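Caspase-1 (Spodoptera frugiperda, PDB 1M72) probably cleaves target proteins as a cysteine protease in the caspase cascade that executes apoptosis in this moth. Local coordinates at residues S62-T67 with A207-L212; S202-A207 with Q251-T256. All blocks are in the same frame, centred on the assembly; numbering follows the deposited sequence.

How the contacts relate
Helix 203-215 is common to both contacts: contact 2 uses its first turn and contact 1 the next, with Ala207 in both, and the contact centres lie about 13 Å apart. Along the chain the order is 62-67, 202-207, 207-212, 251-256, so the two contacts interleave. Contact 1 packs the helix against helix 54-67; contact 2 ties it to the chain running into strand 254-257, at one edge of the six-stranded sheet within this chain. Helix 203-215 thus joins helix 54-67, which lies on strands 31-39 and 70-76, to the chain entering strand 254-257, whose residues pair with the second subunit.

Contact 1 of 2, residues S62-T67 with A207-L212; sequences SKVLKT and ALCEEL
Val64 meets Leu212 because its first torsion, chi1 74°, sets CG2 anti to the backbone N and CG1 between N and the carbonyl carbon, spreading both methyls across the side that faces helix 203-215. Leu212, with CG anti to its carbonyl carbon and CD1 anti to its CA, runs across the valine at about a right angle. CG2 of Val64 rests on CB of Leu212 at 3.7 Å, near the root of that side chain, while CG1 of Val64 reaches the methyl CD1 of Leu212 at 4.0 Å. The valine therefore touches the leucine at its base and at its end. That same CD1 is shared: CD2 of Leu65 lies 4.1 Å from CD1 of Leu212, although the CB of Leu65 does not point at the other helix and just the branch end swings in. Cys209, one turn before Leu212, adds a looser contact, its SG 4.3 Å from CG1 of Val64.

These are two helices of the caspase alpha/beta fold, running in nearly the same direction, with segment axes 9.7 Å apart at closest approach and 27° between them. Val64 and Cys209 have the nearest CA atoms, at 6.5 Å. Between side chains the contact is apolar, and its touching residues are buried, away from the probable catalytic residues His108 and Cys150. Leu65 also packs on Ala35, Phe70 and Val72 of the central sheet, so its side chain touches both the sheet and helix 203-215. On helix 203-215, Leu208 and Glu211 turn to helix 221-235, where Glu211 forms a salt bridge with Lys231. Near the C-terminal end of helix 54-67, OG1 of Thr67 donates to the carbonyl O of Val64 at 2.8 Å.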
loop_
_atom_site.group_PDB
_atom_site.type_symbol
_atom_site.label_atom_id
_atom_site.label_comp_id
_atom_site.label_asym_id
_atom_site.label_seq_id
_atom_site.Cartn_x
_atom_site.Cartn_y
_atom_site.Cartn_z
ATOM N N SER C 62 9.648 -17.926 -11.026
ATOM C CA SER C 62 9.023 -18.739 -12.044
ATOM C C SER C 62 8.679 -20.122 -11.464
ATOM O O SER C 62 7.584 -20.631 -11.659
ATOM C CB SER C 62 9.992 -18.897 -13.225
ATOM O OG SER C 62 9.521 -19.872 -14.136
ATOM N N LYS C 63 9.622 -20.724 -10.744
ATOM C CA LYS C 63 9.375 -22.034 -10.182
ATOM C C LYS C 63 8.240 -22.060 -9.147
ATOM O O LYS C 63 7.373 -22.951 -9.172
ATOM C CB LYS C 63 10.651 -22.591 -9.551
ATOM C CG LYS C 63 10.418 -23.855 -8.730
ATOM C CD LYS C 63 11.725 -24.651 -8.452
ATOM C CE LYS C 63 11.425 -25.945 -7.633
ATOM N NZ LYS C 63 12.613 -26.846 -7.482
ATOM N N VAL C 64 8.239 -21.106 -8.228
ATOM C CA VAL C 64 7.181 -21.130 -7.249
ATOM C C VAL C 64 5.813 -20.771 -7.855
ATOM O O VAL C 64 4.803 -21.376 -7.501
ATOM C CB VAL C 64 7.510 -20.247 -6.030
ATOM C CG1 VAL C 64 7.372 -18.737 -6.391
ATOM C CG2 VAL C 64 6.596 -20.652 -4.870
ATOM N N LEU C 65 5.763 -19.826 -8.788
ATOM C CA LEU C 65 4.488 -19.485 -9.390
ATOM C C LEU C 65 3.914 -20.669 -10.219
ATOM O O LEU C 65 2.699 -20.808 -10.364
ATOM C CB LEU C 65 4.627 -18.217 -10.238
ATOM C CG LEU C 65 5.109 -16.992 -9.446
ATOM C CD1 LEU C 65 5.289 -15.812 -10.378
ATOM C CD2 LEU C 65 4.093 -16.649 -8.344
ATOM N N LYS C 66 4.769 -21.535 -10.744
ATOM C CA LYS C 66 4.271 -22.676 -11.499
ATOM C C LYS C 66 3.605 -23.651 -10.542
ATOM O O LYS C 66 2.537 -24.172 -10.826
ATOM C CB LYS C 66 5.409 -23.386 -12.254
ATOM C CG LYS C 66 5.794 -22.696 -13.519
ATOM C CD LYS C 66 7.040 -23.311 -14.153
ATOM C CE LYS C 66 7.429 -22.498 -15.385
ATOM N NZ LYS C 66 8.564 -23.074 -16.157
ATOM N N THR C 67 4.221 -23.884 -9.393
ATOM C CA THR C 67 3.630 -24.807 -8.438
ATOM C C THR C 67 2.260 -24.299 -7.940
ATOM O O THR C 67 1.437 -25.074 -7.460
ATOM C CB THR C 67 4.579 -25.027 -7.234
ATOM O OG1 THR C 67 4.536 -23.893 -6.368
ATOM C CG2 THR C 67 6.021 -25.192 -7.714
ATOM N N ALA C 207 12.924 -13.336 -0.210
ATOM C CA ALA C 207 11.912 -13.448 0.819
ATOM C C ALA C 207 10.539 -13.776 0.216
ATOM O O ALA C 207 9.799 -14.583 0.758
ATOM C CB ALA C 207 11.860 -12.133 1.661
ATOM N N LEU C 208 10.194 -13.164 -0.905
ATOM C CA LEU C 208 8.903 -13.429 -1.523
ATOM C C LEU C 208 8.759 -14.929 -1.907
ATOM O O LEU C 208 7.773 -15.562 -1.566
ATOM C CB LEU C 208 8.739 -12.548 -2.767
ATOM C CG LEU C 208 7.446 -12.785 -3.576
ATOM C CD1 LEU C 208 6.214 -12.481 -2.686
ATOM C CD2 LEU C 208 7.434 -11.935 -4.874
ATOM N N CYS C 209 9.765 -15.475 -2.597
ATOM C CA CYS C 209 9.766 -16.860 -3.035
ATOM C C CYS C 209 9.737 -17.845 -1.868
ATOM O O CYS C 209 9.015 -18.870 -1.924
ATOM C CB CYS C 209 10.963 -17.116 -3.954
ATOM S SG CYS C 209 10.750 -16.280 -5.557
ATOM N N GLU C 210 10.485 -17.534 -0.812
ATOM C CA GLU C 210 10.491 -18.385 0.375
ATOM C C GLU C 210 9.112 -18.414 1.058
ATOM O O GLU C 210 8.626 -19.478 1.438
ATOM C CB GLU C 210 11.565 -17.928 1.388
ATOM C CG GLU C 210 11.631 -18.797 2.653
ATOM C CD GLU C 210 12.879 -18.528 3.535
ATOM O OE1 GLU C 210 13.063 -17.383 4.020
ATOM O OE2 GLU C 210 13.683 -19.471 3.758
ATOM N N GLU C 211 8.462 -17.264 1.200
ATOM C CA GLU C 211 7.156 -17.236 1.861
ATOM C C GLU C 211 6.082 -17.922 1.003
ATOM O O GLU C 211 5.168 -18.578 1.536
ATOM C CB GLU C 211 6.751 -15.793 2.148
ATOM C CG GLU C 211 5.909 -15.624 3.368
ATOM C CD GLU C 211 6.519 -16.291 4.604
ATOM O OE1 GLU C 211 7.644 -15.924 5.009
ATOM O OE2 GLU C 211 5.858 -17.182 5.166
ATOM N N LEU C 212 6.190 -17.749 -0.317
ATOM C CA LEU C 212 5.275 -18.379 -1.257
ATOM C C LEU C 212 5.473 -19.893 -1.221
ATOM O O LEU C 212 4.499 -20.634 -1.299
ATOM C CB LEU C 212 5.496 -17.871 -2.683
ATOM C CG LEU C 212 4.938 -16.465 -2.975
ATOM C CD1 LEU C 212 5.214 -16.057 -4.421
ATOM C CD2 LEU C 212 3.411 -16.440 -2.683
#

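Contact 2 of 2, residues S202-A207 with Q251-T256; sequences SWFMQA and QVPCIT. With EDO (1,2-ethanediol), chain J.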
loop_
_atom_site.group_PDB
_atom_site.type_symbol
_atom_site.label_atom_id
_atom_site.label_comp_id
_atom_site.label_asym_id
_atom_site.label_seq_id
_atom_site.Cartn_x
_atom_site.Cartn_y
_atom_site.Cartn_z
ATOM N N SER C 202 17.707 -10.815 -5.371
ATOM C CA SER C 202 17.299 -9.693 -4.522
ATOM C C SER C 202 16.725 -10.107 -3.161
ATOM O O SER C 202 16.170 -11.203 -2.993
ATOM C CB SER C 202 16.285 -8.795 -5.253
ATOM O OG SER C 202 15.015 -9.403 -5.360
ATOM N N TRP C 203 16.860 -9.216 -2.184
ATOM C CA TRP C 203 16.333 -9.488 -0.859
ATOM C C TRP C 203 14.833 -9.743 -0.984
ATOM O O TRP C 203 14.326 -10.764 -0.523
ATOM C CB TRP C 203 16.584 -8.318 0.101
ATOM C CG TRP C 203 18.048 -8.056 0.409
ATOM C CD1 TRP C 203 19.125 -8.738 -0.071
ATOM C CD2 TRP C 203 18.574 -7.025 1.265
ATOM N NE1 TRP C 203 20.294 -8.200 0.435
ATOM C CE2 TRP C 203 19.982 -7.152 1.258
ATOM C CE3 TRP C 203 17.987 -6.009 2.045
ATOM C CZ2 TRP C 203 20.823 -6.298 2.003
ATOM C CZ3 TRP C 203 18.815 -5.159 2.787
ATOM C CH2 TRP C 203 20.220 -5.308 2.760
ATOM N N PHE C 204 14.136 -8.816 -1.637
ATOM C CA PHE C 204 12.698 -8.913 -1.824
ATOM C C PHE C 204 12.283 -10.256 -2.469
ATOM O O PHE C 204 11.433 -10.960 -1.927
ATOM C CB PHE C 204 12.209 -7.719 -2.670
ATOM C CG PHE C 204 10.718 -7.689 -2.894
ATOM C CD1 PHE C 204 9.828 -7.780 -1.819
ATOM C CD2 PHE C 204 10.203 -7.513 -4.183
ATOM C CE1 PHE C 204 8.437 -7.691 -2.031
ATOM C CE2 PHE C 204 8.813 -7.422 -4.408
ATOM C CZ PHE C 204 7.932 -7.512 -3.327
ATOM N N MET C 205 12.874 -10.597 -3.613
ATOM C CA MET C 205 12.548 -11.840 -4.285
ATOM C C MET C 205 12.962 -13.092 -3.474
ATOM O O MET C 205 12.272 -14.106 -3.525
ATOM C CB MET C 205 13.154 -11.858 -5.681
ATOM C CG MET C 205 12.445 -10.951 -6.636
ATOM S SD MET C 205 10.716 -11.497 -7.019
ATOM C CE MET C 205 9.982 -9.999 -7.438
ATOM N N GLN C 206 14.055 -13.029 -2.717
ATOM C CA GLN C 206 14.427 -14.189 -1.895
ATOM C C GLN C 206 13.334 -14.421 -0.850
ATOM O O GLN C 206 12.890 -15.560 -0.602
ATOM C CB GLN C 206 15.735 -13.962 -1.127
ATOM C CG GLN C 206 16.997 -13.989 -1.940
ATOM C CD GLN C 206 18.212 -13.696 -1.067
ATOM O OE1 GLN C 206 18.491 -14.433 -0.125
ATOM N NE2 GLN C 206 18.934 -12.610 -1.376
ATOM N N ALA C 207 12.924 -13.336 -0.210
ATOM C CA ALA C 207 11.912 -13.448 0.819
ATOM C C ALA C 207 10.539 -13.776 0.216
ATOM O O ALA C 207 9.799 -14.583 0.758
ATOM C CB ALA C 207 11.860 -12.133 1.661
ATOM N N GLN C 251 16.384 -2.391 4.712
ATOM C CA GLN C 251 15.356 -2.215 3.697
ATOM C C GLN C 251 14.057 -2.841 4.111
ATOM O O GLN C 251 14.052 -3.898 4.771
ATOM C CB GLN C 251 15.814 -2.885 2.401
ATOM C CG GLN C 251 14.805 -2.861 1.266
ATOM C CD GLN C 251 15.305 -3.585 0.023
ATOM O OE1 GLN C 251 16.500 -3.555 -0.287
ATOM N NE2 GLN C 251 14.386 -4.236 -0.711
ATOM N N VAL C 252 12.963 -2.166 3.763
ATOM C CA VAL C 252 11.628 -2.700 3.988
ATOM C C VAL C 252 10.797 -2.495 2.704
ATOM O O VAL C 252 10.890 -1.461 2.054
ATOM C CB VAL C 252 10.899 -2.081 5.229
ATOM C CG1 VAL C 252 10.530 -0.567 5.004
ATOM C CG2 VAL C 252 9.631 -2.895 5.515
ATOM N N PRO C 253 9.993 -3.505 2.311
ATOM C CA PRO C 253 9.156 -3.397 1.096
ATOM C C PRO C 253 7.992 -2.425 1.349
ATOM O O PRO C 253 7.736 -2.022 2.499
ATOM C CB PRO C 253 8.634 -4.831 0.870
ATOM C CG PRO C 253 9.572 -5.717 1.724
ATOM C CD PRO C 253 9.864 -4.840 2.938
ATOM N N CYS C 254 7.302 -2.069 0.260
ATOM C CA CYS C 254 6.152 -1.147 0.274
ATOM C C CYS C 254 5.012 -1.862 -0.496
ATOM O O CYS C 254 5.068 -2.084 -1.707
ATOM C CB CYS C 254 6.557 0.182 -0.398
ATOM S SG CYS C 254 5.303 1.490 -0.188
ATOM N N ILE C 255 3.980 -2.243 0.240
ATOM C CA ILE C 255 2.871 -3.005 -0.303
ATOM C C ILE C 255 1.700 -2.089 -0.447
ATOM O O ILE C 255 1.195 -1.580 0.567
ATOM C CB ILE C 255 2.430 -4.125 0.701
ATOM C CG1 ILE C 255 3.655 -4.909 1.201
ATOM C CG2 ILE C 255 1.483 -5.056 0.040
ATOM C CD1 ILE C 255 4.535 -5.437 0.045
ATOM N N THR C 256 1.241 -1.908 -1.685
ATOM C CA THR C 256 0.101 -1.033 -1.958
ATOM C C THR C 256 -1.079 -1.880 -2.376
ATOM O O THR C 256 -1.025 -2.608 -3.369
ATOM C CB THR C 256 0.431 0.022 -3.065
ATOM O OG1 THR C 256 1.577 0.793 -2.663
ATOM C CG2 THR C 256 -0.749 0.995 -3.279
HETATM C C1 EDO J . 14.186 0.735 2.416
HETATM O O1 EDO J . 12.881 0.529 1.833
HETATM C C2 EDO J . 14.005 1.050 3.865
HETATM O O2 EDO J . 13.456 2.340 3.951
HETATM O O HOH W 1 15.373 -6.319 -2.796
#
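Trp203 and Gln251 touch through the six-membered part of the indole: CE3 of Trp203 lies 3.7 Å from OE1 of Gln251, and CZ3 of Trp203 is 3.8 Å from CB of Gln251. Ring and amide planes are 22° apart, and the extended glutamine chain passes obliquely along the indole. Two residues on, CB of Pro253 meets CE1 of Phe204 at 4.1 Å, also obliquely; CG of Phe204 is anti to its backbone N, and this chi1 of -178° brings the end of the ring nearer to the proline. A water bridges the segments, accepting from Phe204 N at 3.0 Å and from Gln251 NE2 at 3.1 Å. An ethanediol, probably from the crystallisation liquor, binds Val252 O through O1.

Further out, Ser202 caps the helix, its OG accepting from Met205 N at 3.0 Å; that OG is also hydrogen-bonded to OD2 of Asp57, while Trp203 stacks with Trp195 and Phe236. Beyond Pro253, Ile255 and Thr256 pair antiparallel with a strand of the second subunit, continuing the sheet across the dimer. OE1 of Gln251 accepts from Trp195 N, while NE2 gives to Ser187 O and to the water, so the orientation of this buried amide is well defined, about 7 Å from the side chain of Cys150, the probable nucleophile.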